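Local coordinates for protein inositol-1,4,5-trisphosphate 5-phosphatase 1 (Schizosaccharomyces pombe, PDB 1I9Z) that removes the 5-phosphate from soluble and lipid inositol phosphates, through the phosphatase domain captured here with calcium and inositol 1,4-bisphosphate, at residues 34-48 against 83-95. Numbering follows the deposited sequence.
Sequences LNGCSATTKLENWLF and EWESCVKRLLNGK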
ATOM      1  N   LEU A  34     -10.729   0.521 -12.312  1.00 13.85           N
ATOM      2  CA  LEU A  34     -11.344   1.388 -13.353  1.00 13.68           C
ATOM      3  C   LEU A  34     -12.363   0.817 -14.288  1.00 15.53           C
ATOM      4  O   LEU A  34     -13.061   1.588 -14.982  1.00 15.65           O
ATOM      5  CB  LEU A  34     -10.197   1.895 -14.255  1.00 14.25           C
ATOM      6  CG  LEU A  34      -9.155   2.635 -13.453  1.00 12.24           C
ATOM      7  CD1 LEU A  34      -7.886   2.736 -14.406  1.00 15.05           C
ATOM      8  CD2 LEU A  34      -9.646   4.072 -13.088  1.00 15.83           C
ATOM      9  N   ASN A  35     -12.443  -0.521 -14.369  1.00 14.02           N
ATOM     10  CA  ASN A  35     -13.351  -1.144 -15.313  1.00 15.48           C
ATOM     11  C   ASN A  35     -13.067  -0.619 -16.748  1.00 16.49           C
ATOM     12  O   ASN A  35     -14.016  -0.468 -17.567  1.00 16.91           O
ATOM     13  CB  ASN A  35     -14.803  -0.873 -14.935  1.00 16.11           C
ATOM     14  CG  ASN A  35     -15.775  -1.765 -15.663  1.00 19.14           C
ATOM     15  OD1 ASN A  35     -15.520  -2.949 -15.927  1.00 17.34           O
ATOM     16  ND2 ASN A  35     -16.928  -1.173 -16.028  1.00 23.94           N
ATOM     17  N   GLY A  36     -11.797  -0.284 -16.999  1.00 15.82           N
ATOM     18  CA  GLY A  36     -11.379   0.174 -18.324  1.00 18.58           C
ATOM     19  C   GLY A  36     -11.821   1.582 -18.684  1.00 20.11           C
ATOM     20  O   GLY A  36     -11.701   1.957 -19.849  1.00 21.12           O
ATOM     21  N   CYS A  37     -12.297   2.358 -17.715  1.00 17.93           N
ATOM     22  CA  CYS A  37     -12.746   3.738 -18.025  1.00 21.02           C
ATOM     23  C   CYS A  37     -11.604   4.631 -18.439  1.00 21.42           C
ATOM     24  O   CYS A  37     -10.451   4.412 -18.080  1.00 22.15           O
ATOM     25  CB  CYS A  37     -13.475   4.390 -16.826  1.00 20.85           C
ATOM     26  SG  CYS A  37     -12.413   4.875 -15.415  1.00 18.77           S
ATOM     27  N   SER A  38     -11.942   5.688 -19.187  1.00 21.84           N
ATOM     28  CA  SER A  38     -10.927   6.650 -19.626  1.00 23.40           C
ATOM     29  C   SER A  38     -10.268   7.533 -18.584  1.00 21.53           C
ATOM     30  O   SER A  38     -10.900   8.008 -17.671  1.00 21.89           O
ATOM     31  CB  SER A  38     -11.540   7.603 -20.666  1.00 26.66           C
ATOM     32  OG  SER A  38     -12.255   6.836 -21.614  1.00 31.81           O
ATOM     33  N   ALA A  39      -8.991   7.805 -18.803  1.00 20.64           N
ATOM     34  CA  ALA A  39      -8.188   8.667 -17.972  1.00 20.29           C
ATOM     35  C   ALA A  39      -8.842  10.028 -17.895  1.00 21.48           C
ATOM     36  O   ALA A  39      -9.383  10.510 -18.894  1.00 21.82           O
ATOM     37  CB  ALA A  39      -6.806   8.820 -18.589  1.00 20.51           C
ATOM     38  N   THR A  40      -8.776  10.678 -16.736  1.00 20.53           N
ATOM     39  CA  THR A  40      -9.386  12.017 -16.596  1.00 20.97           C
ATOM     40  C   THR A  40      -8.729  12.669 -15.404  1.00 22.37           C
ATOM     41  O   THR A  40      -8.265  11.958 -14.507  1.00 20.78           O
ATOM     42  CB  THR A  40     -10.934  11.901 -16.353  1.00 20.44           C
ATOM     43  OG1 THR A  40     -11.482  13.209 -16.037  1.00 21.32           O
ATOM     44  CG2 THR A  40     -11.244  10.922 -15.180  1.00 19.94           C
ATOM     45  N   THR A  41      -8.675  14.009 -15.366  1.00 21.01           N
ATOM     46  CA  THR A  41      -8.100  14.700 -14.226  1.00 21.57           C
ATOM     47  C   THR A  41      -9.226  14.983 -13.246  1.00 20.50           C
ATOM     48  O   THR A  41      -8.996  15.570 -12.212  1.00 23.67           O
ATOM     49  CB  THR A  41      -7.525  16.079 -14.623  1.00 24.18           C
ATOM     50  OG1 THR A  41      -8.559  16.804 -15.308  1.00 23.96           O
ATOM     51  CG2 THR A  41      -6.361  15.915 -15.600  1.00 24.53           C
ATOM     52  N   LYS A  42     -10.435  14.569 -13.555  1.00 21.06           N
ATOM     53  CA  LYS A  42     -11.543  14.875 -12.639  1.00 23.17           C
ATOM     54  C   LYS A  42     -11.581  13.818 -11.522  1.00 21.75           C
ATOM     55  O   LYS A  42     -12.530  13.048 -11.427  1.00 21.99           O
ATOM     56  CB  LYS A  42     -12.890  14.883 -13.375  1.00 25.83           C
ATOM     57  CG  LYS A  42     -12.970  15.892 -14.528  1.00 31.37           C
ATOM     58  CD  LYS A  42     -13.196  17.265 -13.998  1.00 37.96           C
ATOM     59  CE  LYS A  42     -11.909  17.926 -13.559  1.00 41.80           C
ATOM     60  NZ  LYS A  42     -12.092  19.436 -13.454  1.00 45.82           N
ATOM     61  N   LEU A  43     -10.583  13.896 -10.651  1.00 21.23           N
ATOM     62  CA  LEU A  43     -10.426  12.960  -9.516  1.00 19.93           C
ATOM     63  C   LEU A  43     -10.266  13.674  -8.203  1.00 19.52           C
ATOM     64  O   LEU A  43      -9.785  13.102  -7.212  1.00 20.31           O
ATOM     65  CB  LEU A  43      -9.144  12.154  -9.760  1.00 17.96           C
ATOM     66  CG  LEU A  43      -8.940  11.526 -11.147  1.00 19.81           C
ATOM     67  CD1 LEU A  43      -7.519  10.928 -11.256  1.00 17.41           C
ATOM     68  CD2 LEU A  43      -9.985  10.397 -11.358  1.00 18.83           C
ATOM     69  N   GLU A  44     -10.603  14.964  -8.151  1.00 20.10           N
ATOM     70  CA  GLU A  44     -10.356  15.726  -6.914  1.00 22.46           C
ATOM     71  C   GLU A  44     -10.892  15.079  -5.624  1.00 21.52           C
ATOM     72  O   GLU A  44     -10.242  15.135  -4.577  1.00 24.65           O
ATOM     73  CB  GLU A  44     -10.975  17.147  -7.058  1.00 25.54           C
ATOM     74  CG  GLU A  44     -10.817  17.796  -8.485  1.00 33.67           C
ATOM     75  CD  GLU A  44     -11.503  17.069  -9.715  1.00 35.57           C
ATOM     76  OE1 GLU A  44     -12.711  16.628  -9.732  1.00 35.64           O
ATOM     77  OE2 GLU A  44     -10.765  16.979 -10.735  1.00 43.09           O
ATOM     78  N   ASN A  45     -12.096  14.553  -5.704  1.00 22.63           N
ATOM     79  CA  ASN A  45     -12.776  13.936  -4.542  1.00 24.39           C
ATOM     80  C   ASN A  45     -12.022  12.718  -4.051  1.00 23.59           C
ATOM     81  O   ASN A  45     -12.110  12.329  -2.868  1.00 23.37           O
ATOM     82  CB  ASN A  45     -14.220  13.554  -4.927  1.00 26.87           C
ATOM     83  CG  ASN A  45     -15.118  14.803  -5.111  1.00 32.04           C
ATOM     84  OD1 ASN A  45     -16.224  14.739  -5.719  1.00 31.92           O
ATOM     85  ND2 ASN A  45     -14.638  15.963  -4.578  1.00 32.27           N
ATOM     86  N   TRP A  46     -11.256  12.129  -4.955  1.00 19.90           N
ATOM     87  CA  TRP A  46     -10.504  10.933  -4.580  1.00 18.82           C
ATOM     88  C   TRP A  46      -9.106  11.205  -3.994  1.00 18.12           C
ATOM     89  O   TRP A  46      -8.716  10.700  -2.937  1.00 17.27           O
ATOM     90  CB  TRP A  46     -10.464   9.998  -5.810  1.00 16.46           C
ATOM     91  CG  TRP A  46      -9.591   8.734  -5.634  1.00 15.87           C
ATOM     92  CD1 TRP A  46      -9.505   7.926  -4.529  1.00 17.13           C
ATOM     93  CD2 TRP A  46      -8.767   8.135  -6.632  1.00 16.00           C
ATOM     94  NE1 TRP A  46      -8.685   6.825  -4.792  1.00 15.52           N
ATOM     95  CE2 TRP A  46      -8.223   6.928  -6.079  1.00 15.88           C
ATOM     96  CE3 TRP A  46      -8.443   8.489  -7.963  1.00 15.54           C
ATOM     97  CZ2 TRP A  46      -7.377   6.103  -6.801  1.00 14.88           C
ATOM     98  CZ3 TRP A  46      -7.621   7.696  -8.692  1.00 15.73           C
ATOM     99  CH2 TRP A  46      -7.076   6.481  -8.131  1.00 14.81           C
ATOM    100  N   LEU A  47      -8.341  12.029  -4.704  1.00 19.23           N
ATOM    101  CA  LEU A  47      -6.995  12.338  -4.287  1.00 19.74           C
ATOM    102  C   LEU A  47      -6.842  13.475  -3.281  1.00 21.39           C
ATOM    103  O   LEU A  47      -5.813  13.534  -2.590  1.00 20.14           O
ATOM    104  CB  LEU A  47      -6.134  12.598  -5.549  1.00 20.83           C
ATOM    105  CG  LEU A  47      -5.308  11.424  -6.164  1.00 25.27           C
ATOM    106  CD1 LEU A  47      -5.778  10.011  -5.739  1.00 19.26           C
ATOM    107  CD2 LEU A  47      -5.206  11.548  -7.675  1.00 23.09           C
ATOM    108  N   PHE A  48      -7.833  14.386  -3.186  1.00 22.80           N
ATOM    109  CA  PHE A  48      -7.735  15.492  -2.181  1.00 24.13           C
ATOM    110  C   PHE A  48      -9.063  15.456  -1.403  1.00 26.67           C
ATOM    111  O   PHE A  48      -9.816  16.441  -1.348  1.00 24.62           O
ATOM    112  CB  PHE A  48      -7.592  16.811  -2.932  1.00 25.86           C
ATOM    113  CG  PHE A  48      -6.475  16.786  -3.936  1.00 27.08           C
ATOM    114  CD1 PHE A  48      -6.699  17.169  -5.247  1.00 30.13           C
ATOM    115  CD2 PHE A  48      -5.187  16.455  -3.523  1.00 28.36           C
ATOM    116  CE1 PHE A  48      -5.605  17.233  -6.166  1.00 30.84           C
ATOM    117  CE2 PHE A  48      -4.105  16.505  -4.398  1.00 30.05           C
ATOM    118  CZ  PHE A  48      -4.320  16.895  -5.723  1.00 33.03           C
ATOM    119  N   GLU A  83      -1.512   7.895 -19.753  1.00 17.57           N
ATOM    120  CA  GLU A  83      -2.539   8.972 -19.744  1.00 20.57           C
ATOM    121  C   GLU A  83      -2.943   9.230 -18.274  1.00 18.85           C
ATOM    122  O   GLU A  83      -3.148  10.357 -17.831  1.00 17.70           O
ATOM    123  CB  GLU A  83      -3.774   8.526 -20.505  1.00 23.11           C
ATOM    124  CG  GLU A  83      -3.601   8.503 -22.037  1.00 31.99           C
ATOM    125  CD  GLU A  83      -4.861   7.973 -22.718  1.00 36.53           C
ATOM    126  OE1 GLU A  83      -5.926   8.587 -22.502  1.00 40.60           O
ATOM    127  OE2 GLU A  83      -4.794   6.953 -23.446  1.00 40.92           O
ATOM    128  N   TRP A  84      -3.094   8.130 -17.519  1.00 18.55           N
ATOM    129  CA  TRP A  84      -3.422   8.258 -16.113  1.00 15.18           C
ATOM    130  C   TRP A  84      -2.272   8.943 -15.382  1.00 14.91           C
ATOM    131  O   TRP A  84      -2.507   9.818 -14.552  1.00 15.87           O
ATOM    132  CB  TRP A  84      -3.699   6.852 -15.491  1.00 14.69           C
ATOM    133  CG  TRP A  84      -5.022   6.385 -15.894  1.00 14.61           C
ATOM    134  CD1 TRP A  84      -5.317   5.393 -16.774  1.00 15.68           C
ATOM    135  CD2 TRP A  84      -6.262   6.853 -15.365  1.00 15.64           C
ATOM    136  NE1 TRP A  84      -6.675   5.183 -16.799  1.00 18.89           N
ATOM    137  CE2 TRP A  84      -7.282   6.081 -15.955  1.00 17.18           C
ATOM    138  CE3 TRP A  84      -6.606   7.859 -14.438  1.00 16.89           C
ATOM    139  CZ2 TRP A  84      -8.664   6.264 -15.659  1.00 18.70           C
ATOM    140  CZ3 TRP A  84      -7.989   8.039 -14.117  1.00 16.71           C
ATOM    141  CH2 TRP A  84      -8.989   7.234 -14.745  1.00 17.94           C
ATOM    142  N   GLU A  85      -1.033   8.544 -15.672  1.00 16.61           N
ATOM    143  CA  GLU A  85       0.117   9.210 -15.034  1.00 15.84           C
ATOM    144  C   GLU A  85       0.086  10.708 -15.278  1.00 18.04           C
ATOM    145  O   GLU A  85       0.366  11.520 -14.382  1.00 17.06           O
ATOM    146  CB  GLU A  85       1.483   8.691 -15.583  1.00 17.40           C
ATOM    147  CG  GLU A  85       1.696   7.195 -15.242  1.00 17.29           C
ATOM    148  CD  GLU A  85       2.938   6.592 -15.868  1.00 21.16           C
ATOM    149  OE1 GLU A  85       3.698   7.319 -16.540  1.00 18.40           O
ATOM    150  OE2 GLU A  85       3.165   5.385 -15.698  1.00 22.04           O
ATOM    151  N   SER A  86      -0.150  11.068 -16.537  1.00 17.64           N
ATOM    152  CA  SER A  86      -0.174  12.486 -16.863  1.00 20.69           C
ATOM    153  C   SER A  86      -1.326  13.155 -16.112  1.00 19.32           C
ATOM    154  O   SER A  86      -1.187  14.324 -15.655  1.00 19.37           O
ATOM    155  CB  SER A  86      -0.376  12.649 -18.407  1.00 23.94           C
ATOM    156  OG  SER A  86      -0.711  13.990 -18.699  1.00 28.81           O
ATOM    157  N   CYS A  87      -2.470  12.467 -16.013  1.00 19.79           N
ATOM    158  CA  CYS A  87      -3.599  13.084 -15.289  1.00 20.33           C
ATOM    159  C   CYS A  87      -3.312  13.290 -13.805  1.00 21.66           C
ATOM    160  O   CYS A  87      -3.619  14.340 -13.232  1.00 21.05           O
ATOM    161  CB  CYS A  87      -4.901  12.287 -15.439  1.00 20.31           C
ATOM    162  SG  CYS A  87      -5.640  12.342 -17.076  1.00 24.06           S
ATOM    163  N   VAL A  88      -2.746  12.272 -13.144  1.00 19.43           N
ATOM    164  CA  VAL A  88      -2.444  12.427 -11.735  1.00 20.33           C
ATOM    165  C   VAL A  88      -1.398  13.512 -11.501  1.00 21.44           C
ATOM    166  O   VAL A  88      -1.539  14.381 -10.597  1.00 22.26           O
ATOM    167  CB  VAL A  88      -1.951  11.057 -11.154  1.00 21.60           C
ATOM    168  CG1 VAL A  88      -1.515  11.233  -9.713  1.00 22.10           C
ATOM    169  CG2 VAL A  88      -3.062  10.031 -11.284  1.00 19.20           C
ATOM    170  N   LYS A  89      -0.345  13.507 -12.318  1.00 20.10           N
ATOM    171  CA  LYS A  89       0.698  14.501 -12.166  1.00 24.14           C
ATOM    172  C   LYS A  89       0.111  15.915 -12.342  1.00 23.99           C
ATOM    173  O   LYS A  89       0.451  16.824 -11.596  1.00 24.57           O
ATOM    174  CB  LYS A  89       1.792  14.258 -13.226  1.00 25.99           C
ATOM    175  CG  LYS A  89       3.093  15.100 -13.102  1.00 32.53           C
ATOM    176  CD  LYS A  89       4.111  14.795 -14.296  1.00 36.04           C
ATOM    177  CE  LYS A  89       4.791  13.337 -14.218  1.00 40.18           C
ATOM    178  NZ  LYS A  89       3.967  12.043 -14.520  1.00 38.85           N
ATOM    179  N   ARG A  90      -0.756  16.095 -13.332  1.00 24.42           N
ATOM    180  CA  ARG A  90      -1.326  17.466 -13.567  1.00 26.98           C
ATOM    181  C   ARG A  90      -2.139  17.885 -12.342  1.00 26.64           C
ATOM    182  O   ARG A  90      -2.101  19.021 -11.866  1.00 23.91           O
ATOM    183  CB  ARG A  90      -2.247  17.484 -14.778  1.00 28.59           C
ATOM    184  CG  ARG A  90      -1.750  18.379 -15.901  1.00 36.83           C
ATOM    185  CD  ARG A  90      -2.623  18.273 -17.162  1.00 38.70           C
ATOM    186  NE  ARG A  90      -2.545  16.921 -17.718  1.00 44.27           N
ATOM    187  CZ  ARG A  90      -3.505  16.342 -18.444  1.00 44.51           C
ATOM    188  NH1 ARG A  90      -4.630  17.005 -18.707  1.00 45.46           N
ATOM    189  NH2 ARG A  90      -3.354  15.107 -18.897  1.00 42.96           N
ATOM    190  N   LEU A  91      -2.888  16.945 -11.830  1.00 24.42           N
ATOM    191  CA  LEU A  91      -3.715  17.232 -10.678  1.00 26.74           C
ATOM    192  C   LEU A  91      -2.893  17.556  -9.425  1.00 26.23           C
ATOM    193  O   LEU A  91      -3.166  18.561  -8.714  1.00 26.82           O
ATOM    194  CB  LEU A  91      -4.656  16.020 -10.527  1.00 28.57           C
ATOM    195  CG  LEU A  91      -5.929  16.008  -9.714  1.00 33.95           C
ATOM    196  CD1 LEU A  91      -6.960  17.109 -10.125  1.00 32.88           C
ATOM    197  CD2 LEU A  91      -6.509  14.613  -9.960  1.00 32.94           C
ATOM    198  N   LEU A  92      -1.846  16.775  -9.140  1.00 25.28           N
ATOM    199  CA  LEU A  92      -1.001  17.060  -7.981  1.00 24.65           C
ATOM    200  C   LEU A  92      -0.260  18.427  -8.106  1.00 27.78           C
ATOM    201  O   LEU A  92      -0.101  19.164  -7.123  1.00 26.90           O
ATOM    202  CB  LEU A  92       0.060  15.964  -7.818  1.00 24.25           C
ATOM    203  CG  LEU A  92      -0.473  14.605  -7.419  1.00 23.44           C
ATOM    204  CD1 LEU A  92       0.692  13.607  -7.281  1.00 23.57           C
ATOM    205  CD2 LEU A  92      -1.227  14.772  -6.084  1.00 26.56           C
ATOM    206  N   ASN A  93       0.209  18.743  -9.308  1.00 28.52           N
ATOM    207  CA  ASN A  93       0.938  19.978  -9.476  1.00 30.05           C
ATOM    208  C   ASN A  93       0.031  21.186  -9.492  1.00 31.07           C
ATOM    209  O   ASN A  93       0.453  22.299  -9.096  1.00 30.37           O
ATOM    210  CB  ASN A  93       1.816  19.872 -10.713  1.00 31.05           C
ATOM    211  CG  ASN A  93       3.044  19.001 -10.456  1.00 32.79           C
ATOM    212  OD1 ASN A  93       3.824  19.262  -9.540  1.00 35.18           O
ATOM    213  ND2 ASN A  93       3.209  17.972 -11.254  1.00 34.77           N
ATOM    214  N   GLY A  94      -1.215  20.948  -9.905  1.00 31.39           N
ATOM    215  CA  GLY A  94      -2.236  21.978  -9.946  1.00 34.20           C
ATOM    216  C   GLY A  94      -2.511  22.540  -8.564  1.00 36.61           C
ATOM    217  O   GLY A  94      -3.000  23.673  -8.404  1.00 35.96           O
ATOM    218  N   LYS A  95      -2.207  21.749  -7.545  1.00 35.45           N
ATOM    219  CA  LYS A  95      -2.393  22.202  -6.195  1.00 38.15           C
ATOM    220  C   LYS A  95      -1.110  22.901  -5.727  1.00 38.58           C
ATOM    221  O   LYS A  95      -1.077  23.463  -4.640  1.00 39.85           O
ATOM    222  CB  LYS A  95      -2.740  20.994  -5.321  1.00 39.46           C
ATOM    223  CG  LYS A  95      -4.011  20.316  -5.818  1.00 39.55           C
ATOM    224  CD  LYS A  95      -5.280  20.988  -5.311  1.00 41.35           C
ATOM    225  CE  LYS A  95      -5.705  20.419  -3.953  1.00 43.33           C
ATOM    226  NZ  LYS A  95      -7.044  20.941  -3.448  1.00 42.99           N
TER
HETATM  227  O   HOH W   1      -8.156   3.298 -18.580  1.00 22.96           O
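Within the DNase I-like fold of this 5-phosphatase domain, the connection that leaves strand 20-33 runs along helix 78-94 and is pinned there by Trp84, a worked example of a loop held by an aromatic ring clamped on both faces. Leu34 CD1 lies over one face of the indole. Against the opposite face sits the loop backbone, with Ala39 CA in CH-pi contact 3.4 Å from the centroid of the six-membered ring of Trp84. Cys37 SG meets the rim of that ring, 4.0 Å from Trp84 CZ2. In the ring plane, Trp84 NE1 donates to a water 3.0 Å away, which donates to Cys37 O, linking the indole N-H to the loop carbonyl and satisfying both polar groups. Replacing this indole by an alanine would probably open a gap between Leu34 and Ala39 and leave the bridging water without its N-H partner.

Farther along, Cys87 CB packs against Thr40 O, and the methyl of Thr41 lies over one face of the Arg90 guanidinium. Leu91, its CG anti to the backbone N (chi1 -163°), sends CD2 to within 3.6 Å of Leu43 CB. At the far end the bent chain of Lys95 folds over Phe48, with CE 3.7 Å from the ring centroid, while Leu91 O approaches the ring edge.

Leu47 of the short helix 44-47 touches Phe28 and Ala30 of strand 20-33, while Val88 and Leu92 of the long helix rest on Phe118 of strand 113-120. Between them, Phe62 of strand 57-63 meets Trp84, and Tyr58 touches Phe48 and Leu92.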